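Local coordinates for protein aminotransferase (Neisseria meningitidis Z2491, PDB 3JTX) that probably catalyses pyridoxal-phosphate-dependent transfer of amino groups, as a dimeric class I/II (fold type I) aminotransferase whose cofactor is covalently bound, at residues E93-G99 with R253-G259; V353-L359 with G369-I375. One frame throughout, in Å; residues are numbered along the deposited sequence.

Interaction 1: E93-G99 with R253-G259; sequences EILPVLG and RSGFVAG
V257, at chi1 60°, packs its CG1 against V97 CG1 (3.9 Å) and L95 CB (3.7 Å) on one face of an antiparallel strand pair, 94-97 with 255-259, whose axes approach to 4.2 Å with 152° between their N-to-C directions. L95–V257 and V97–G255 are hydrogen-bonded pairs (L95 N–V257 O and V257 N–L95 O 2.9 Å, V97 N–G255 O 3.0 Å, G255 N–V97 O 2.9 Å); G259 N–E93 O (2.9 Å) extends the ladder. Non-hydrogen-bonded I94–A258 and P96–F256 carry the other face. At G99 (phi 88°, psi 150°), N-cap of helix 100-111, a beta carbon would jam against the preceding carbonyl O and clash with R253 NH2; G99 CA lies over one guanidinium face. Water joins L98 O (2.7 Å) to R253 NH2 (3.0 Å), which also hydrogen-bonds phosphate OP3 of the cofactor-modified lysine LLP245, while NH1 bonds P250 O. Strand 94-97 edges the fold type I seven-stranded sheet beside antiparallel 255-259, helix 261-274 against L95 and V257, helix 69-82 against I94 and F256.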
loop_
_atom_site.group_PDB
_atom_site.type_symbol
_atom_site.label_atom_id
_atom_site.label_comp_id
_atom_site.label_asym_id
_atom_site.label_seq_id
_atom_site.Cartn_x
_atom_site.Cartn_y
_atom_site.Cartn_z
ATOM N N GLU A 93 -16.728 1.902 -11.944
ATOM C CA GLU A 93 -16.981 2.844 -10.837
ATOM C C GLU A 93 -16.528 2.376 -9.464
ATOM O O GLU A 93 -16.809 3.040 -8.465
ATOM C CB GLU A 93 -18.468 3.200 -10.777
ATOM C CG GLU A 93 -18.931 4.061 -11.941
ATOM C CD GLU A 93 -20.372 4.518 -11.820
ATOM O OE1 GLU A 93 -21.264 3.655 -11.674
ATOM O OE2 GLU A 93 -20.606 5.751 -11.884
ATOM N N ILE A 94 -15.823 1.248 -9.411
ATOM C CA ILE A 94 -15.377 0.655 -8.157
ATOM C C ILE A 94 -13.931 0.154 -8.261
ATOM O O ILE A 94 -13.590 -0.574 -9.184
ATOM C CB ILE A 94 -16.274 -0.543 -7.772
ATOM C CG1 ILE A 94 -17.734 -0.104 -7.692
ATOM C CG2 ILE A 94 -15.789 -1.185 -6.450
ATOM C CD1 ILE A 94 -18.714 -1.166 -7.226
ATOM N N LEU A 95 -13.074 0.540 -7.318
ATOM C CA LEU A 95 -11.747 -0.111 -7.168
ATOM C C LEU A 95 -11.598 -0.651 -5.757
ATOM O O LEU A 95 -11.896 0.048 -4.785
ATOM C CB LEU A 95 -10.582 0.859 -7.434
ATOM C CG LEU A 95 -10.380 1.375 -8.860
ATOM C CD1 LEU A 95 -9.197 2.406 -8.917
ATOM C CD2 LEU A 95 -10.183 0.179 -9.849
ATOM N N PRO A 96 -11.113 -1.895 -5.626
ATOM C CA PRO A 96 -10.745 -2.311 -4.272
ATOM C C PRO A 96 -9.490 -1.594 -3.761
ATOM O O PRO A 96 -8.582 -1.249 -4.547
ATOM C CB PRO A 96 -10.487 -3.813 -4.427
ATOM C CG PRO A 96 -10.139 -4.003 -5.861
ATOM C CD PRO A 96 -10.736 -2.885 -6.651
ATOM N N VAL A 97 -9.415 -1.399 -2.448
ATOM C CA VAL A 97 -8.261 -0.740 -1.841
ATOM C C VAL A 97 -7.814 -1.493 -0.585
ATOM O O VAL A 97 -8.602 -2.200 0.034
ATOM C CB VAL A 97 -8.575 0.727 -1.491
ATOM C CG1 VAL A 97 -8.906 1.537 -2.766
ATOM C CG2 VAL A 97 -9.724 0.819 -0.470
ATOM N N LEU A 98 -6.552 -1.335 -0.208
ATOM C CA LEU A 98 -5.957 -2.117 0.883
ATOM C C LEU A 98 -6.145 -1.380 2.215
ATOM O O LEU A 98 -5.167 -0.984 2.878
ATOM C CB LEU A 98 -4.473 -2.408 0.599
ATOM C CG LEU A 98 -4.189 -2.947 -0.824
ATOM C CD1 LEU A 98 -2.707 -3.322 -0.987
ATOM C CD2 LEU A 98 -5.100 -4.156 -1.154
ATOM N N GLY A 99 -7.411 -1.184 2.568
ATOM C CA GLY A 99 -7.797 -0.280 3.648
ATOM C C GLY A 99 -7.980 1.126 3.122
ATOM O O GLY A 99 -7.330 1.524 2.140
ATOM N N ARG A 253 -7.005 -5.242 6.018
ATOM C CA ARG A 253 -6.580 -4.141 5.149
ATOM C C ARG A 253 -7.356 -4.245 3.844
ATOM O O ARG A 253 -6.763 -4.513 2.794
ATOM C CB ARG A 253 -5.052 -4.131 4.887
ATOM C CG ARG A 253 -4.167 -4.267 6.113
ATOM C CD ARG A 253 -4.544 -3.302 7.257
ATOM N NE ARG A 253 -4.604 -1.912 6.814
ATOM C CZ ARG A 253 -5.594 -1.046 7.045
ATOM N NH1 ARG A 253 -6.671 -1.359 7.761
ATOM N NH2 ARG A 253 -5.495 0.187 6.562
ATOM N N SER A 254 -8.670 -4.038 3.926
ATOM C CA SER A 254 -9.556 -4.168 2.777
ATOM C C SER A 254 -10.763 -3.215 2.799
ATOM O O SER A 254 -11.513 -3.143 3.782
ATOM C CB SER A 254 -10.041 -5.611 2.687
ATOM O OG SER A 254 -10.960 -5.799 1.626
ATOM N N GLY A 255 -10.941 -2.496 1.689
ATOM C CA GLY A 255 -12.125 -1.706 1.459
ATOM C C GLY A 255 -12.307 -1.489 -0.030
ATOM O O GLY A 255 -11.817 -2.276 -0.857
ATOM N N PHE A 256 -13.009 -0.422 -0.376
ATOM C CA PHE A 256 -13.121 -0.014 -1.769
ATOM C C PHE A 256 -13.369 1.474 -1.875
ATOM O O PHE A 256 -13.753 2.104 -0.899
ATOM C CB PHE A 256 -14.193 -0.818 -2.527
ATOM C CG PHE A 256 -15.619 -0.557 -2.097
ATOM C CD1 PHE A 256 -16.346 0.497 -2.626
ATOM C CD2 PHE A 256 -16.245 -1.398 -1.184
ATOM C CE1 PHE A 256 -17.680 0.708 -2.251
ATOM C CE2 PHE A 256 -17.574 -1.203 -0.812
ATOM C CZ PHE A 256 -18.292 -0.150 -1.347
ATOM N N VAL A 257 -13.095 2.009 -3.062
ATOM C CA VAL A 257 -13.425 3.376 -3.438
ATOM C C VAL A 257 -14.412 3.267 -4.607
ATOM O O VAL A 257 -14.313 2.355 -5.431
ATOM C CB VAL A 257 -12.175 4.186 -3.806
ATOM C CG1 VAL A 257 -11.421 3.559 -4.998
ATOM C CG2 VAL A 257 -12.541 5.636 -4.105
ATOM N N ALA A 258 -15.400 4.149 -4.648
ATOM C CA ALA A 258 -16.430 4.098 -5.694
ATOM C C ALA A 258 -16.901 5.490 -6.089
ATOM O O ALA A 258 -16.947 6.398 -5.259
ATOM C CB ALA A 258 -17.617 3.262 -5.235
ATOM N N GLY A 259 -17.268 5.650 -7.353
ATOM C CA GLY A 259 -17.719 6.937 -7.858
ATOM C C GLY A 259 -17.208 7.189 -9.263
ATOM O O GLY A 259 -17.125 6.259 -10.075
HETATM O O HOH W 1 -4.045 1.113 4.152
#

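Interaction 2: V353-L359 with G369-I375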
loop_
_atom_site.group_PDB
_atom_site.type_symbol
_atom_site.label_atom_id
_atom_site.label_comp_id
_atom_site.label_asym_id
_atom_site.label_seq_id
_atom_site.Cartn_x
_atom_site.Cartn_y
_atom_site.Cartn_z
ATOM N N VAL A 353 -10.063 8.631 28.440
ATOM C CA VAL A 353 -10.818 9.297 27.366
ATOM C C VAL A 353 -9.904 10.282 26.648
ATOM O O VAL A 353 -8.870 10.666 27.181
ATOM C CB VAL A 353 -12.093 10.016 27.883
ATOM C CG1 VAL A 353 -12.989 9.026 28.624
ATOM C CG2 VAL A 353 -11.753 11.222 28.772
ATOM N N LEU A 354 -10.277 10.688 25.438
ATOM C CA LEU A 354 -9.404 11.538 24.605
ATOM C C LEU A 354 -9.830 13.014 24.646
ATOM O O LEU A 354 -10.932 13.346 24.179
ATOM C CB LEU A 354 -9.430 11.046 23.159
ATOM C CG LEU A 354 -8.309 11.586 22.255
ATOM C CD1 LEU A 354 -6.931 11.152 22.765
ATOM C CD2 LEU A 354 -8.500 11.134 20.818
ATOM N N PRO A 355 -8.970 13.909 25.196
ATOM C CA PRO A 355 -9.261 15.330 25.115
ATOM C C PRO A 355 -9.529 15.763 23.671
ATOM O O PRO A 355 -8.731 15.482 22.760
ATOM C CB PRO A 355 -7.982 15.974 25.672
ATOM C CG PRO A 355 -7.488 14.973 26.639
ATOM C CD PRO A 355 -7.736 13.667 25.961
ATOM N N GLY A 356 -10.668 16.407 23.452
ATOM C CA GLY A 356 -11.088 16.766 22.092
ATOM C C GLY A 356 -10.108 17.677 21.381
ATOM O O GLY A 356 -9.990 17.640 20.151
ATOM N N ARG A 357 -9.396 18.501 22.138
ATOM C CA ARG A 357 -8.403 19.410 21.551
ATOM C C ARG A 357 -7.333 18.646 20.761
ATOM O O ARG A 357 -6.739 19.181 19.813
ATOM C CB ARG A 357 -7.777 20.309 22.634
ATOM C CG ARG A 357 -6.819 19.597 23.576
ATOM C CD ARG A 357 -6.428 20.490 24.745
ATOM N NE ARG A 357 -7.592 20.831 25.555
ATOM C CZ ARG A 357 -7.600 21.724 26.538
ATOM N NH1 ARG A 357 -6.495 22.390 26.861
ATOM N NH2 ARG A 357 -8.715 21.943 27.222
ATOM N N PHE A 358 -7.121 17.381 21.112
ATOM C CA PHE A 358 -6.128 16.565 20.413
ATOM C C PHE A 358 -6.542 16.122 19.014
ATOM O O PHE A 358 -5.696 15.616 18.255
ATOM C CB PHE A 358 -5.744 15.338 21.259
ATOM C CG PHE A 358 -5.012 15.666 22.559
ATOM C CD1 PHE A 358 -4.429 16.908 22.787
ATOM C CD2 PHE A 358 -4.884 14.698 23.541
ATOM C CE1 PHE A 358 -3.744 17.176 23.986
ATOM C CE2 PHE A 358 -4.203 14.961 24.744
ATOM C CZ PHE A 358 -3.640 16.192 24.962
ATOM N N LEU A 359 -7.826 16.280 18.675
ATOM C CA LEU A 359 -8.359 15.896 17.360
ATOM C C LEU A 359 -8.619 17.101 16.456
ATOM O O LEU A 359 -9.205 16.960 15.369
ATOM C CB LEU A 359 -9.683 15.115 17.535
ATOM C CG LEU A 359 -9.597 13.819 18.345
ATOM C CD1 LEU A 359 -10.982 13.183 18.529
ATOM C CD2 LEU A 359 -8.659 12.867 17.628
ATOM N N GLY A 369 -12.413 21.276 19.078
ATOM C CA GLY A 369 -12.251 20.114 19.944
ATOM C C GLY A 369 -12.260 20.440 21.429
ATOM O O GLY A 369 -12.603 19.596 22.250
ATOM N N GLU A 370 -11.905 21.669 21.788
ATOM C CA GLU A 370 -11.879 22.058 23.203
ATOM C C GLU A 370 -13.267 21.965 23.815
ATOM O O GLU A 370 -14.262 22.316 23.178
ATOM C CB GLU A 370 -11.385 23.485 23.380
ATOM C CG GLU A 370 -9.900 23.661 23.263
ATOM C CD GLU A 370 -9.447 25.084 23.609
ATOM O OE1 GLU A 370 -10.262 25.858 24.154
ATOM O OE2 GLU A 370 -8.274 25.412 23.324
ATOM N N GLY A 371 -13.336 21.483 25.054
ATOM C CA GLY A 371 -14.615 21.398 25.756
ATOM C C GLY A 371 -15.364 20.098 25.536
ATOM O O GLY A 371 -16.480 19.940 26.041
ATOM N N TYR A 372 -14.747 19.166 24.804
ATOM C CA TYR A 372 -15.302 17.837 24.538
ATOM C C TYR A 372 -14.254 16.780 24.781
ATOM O O TYR A 372 -13.079 17.063 24.650
ATOM C CB TYR A 372 -15.740 17.722 23.074
ATOM C CG TYR A 372 -16.962 18.540 22.772
ATOM C CD1 TYR A 372 -18.234 17.994 22.902
ATOM C CD2 TYR A 372 -16.851 19.867 22.379
ATOM C CE1 TYR A 372 -19.369 18.752 22.647
ATOM C CE2 TYR A 372 -17.990 20.635 22.111
ATOM C CZ TYR A 372 -19.240 20.071 22.258
ATOM O OH TYR A 372 -20.371 20.826 22.010
ATOM N N VAL A 373 -14.692 15.571 25.144
ATOM C CA VAL A 373 -13.835 14.396 25.105
ATOM C C VAL A 373 -14.468 13.345 24.210
ATOM O O VAL A 373 -15.699 13.189 24.177
ATOM C CB VAL A 373 -13.547 13.797 26.522
ATOM C CG1 VAL A 373 -12.768 14.776 27.367
ATOM C CG2 VAL A 373 -14.858 13.351 27.254
ATOM N N ARG A 374 -13.633 12.637 23.459
ATOM C CA ARG A 374 -14.104 11.496 22.711
ATOM C C ARG A 374 -14.050 10.233 23.582
ATOM O O ARG A 374 -13.023 9.905 24.166
ATOM C CB ARG A 374 -13.309 11.295 21.417
ATOM C CG ARG A 374 -13.995 10.344 20.464
ATOM C CD ARG A 374 -13.122 9.973 19.325
ATOM N NE ARG A 374 -11.968 9.193 19.717
ATOM C CZ ARG A 374 -10.986 8.841 18.889
ATOM N NH1 ARG A 374 -11.029 9.187 17.610
ATOM N NH2 ARG A 374 -9.966 8.117 19.328
ATOM N N ILE A 375 -15.184 9.537 23.661
ATOM C CA ILE A 375 -15.300 8.242 24.333
ATOM C C ILE A 375 -15.715 7.214 23.285
ATOM O O ILE A 375 -16.706 7.427 22.581
ATOM C CB ILE A 375 -16.402 8.299 25.438
ATOM C CG1 ILE A 375 -16.025 9.292 26.529
ATOM C CG2 ILE A 375 -16.634 6.952 26.061
ATOM C CD1 ILE A 375 -17.209 9.712 27.449
#
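Backbone hydrogen bonds define a short antiparallel ladder. L354 and R374 form its hydrogen-bonded pair, with L354 N to R374 O at 3.1 Å and R374 N to L354 O at 2.9 Å; P355–V373 is the adjoining non-hydrogen-bonded pair. G356 N donates to Y372 O (2.8 Å) as the chain enters the 3-10 segment 356-359, while a type II turn, G369 to Y372, brings in the partner strand. G371 (phi 89°, psi 4°) is its third residue.

Close backbone packing follows where G356 meets G369, their CA atoms 4.1 Å apart. Reciprocal CA-H...O contacts link G356 CA to G369 O (3.2 Å) and G369 CA to G356 O (3.4 Å). A beta carbon on either glycine would clash with the opposite carbonyl.

Among the side chains, V353 CG1 reaches I375 CG1 at 3.7 Å and V353 CG2 reaches V373 CB at 3.9 Å. R374 extends beside L354, whose CD2 lies over one guanidinium face (3.7 Å from R374 NH2), and L359 CD1 is 3.9 Å from R374 CD.

The R374 guanidinium hydrogen-bonds H36 O and N179 and forms a salt bridge to MES, probably from the crystallisation liquor, consistent with the arginine that binds the substrate carboxylate in related aminotransferases. Strand 372-376 is central in a three-stranded antiparallel sheet, between 354-355 and 328-332, with helix 338-349 packed on P355 and V373 and helix 13-20 on P355 and L359.

How the interactions relate
From the N terminus, the chain passes helix 69-82 and enters strand 94-97, then runs through the parallel strands of the large sheet before interaction 1 closes a loop of 153 intervening residues at 253-259. Helices 261-274, 280-291 and 294-314 then lead to strand 328-332 and the smaller sheet. There interaction 2 closes a local loop of only nine residues between its segments. The two contacts therefore lie in series, neither nested nor crossed. The centres of interactions 1 and 2 are about 30 Å apart, on opposite sides of the chain's centre. Interaction 1 ties the edge of the large sheet, and the cofactor lysine lies inside its closed loop; interaction 2 pairs strand 354-355 with central strand 372-376 of the small sheet.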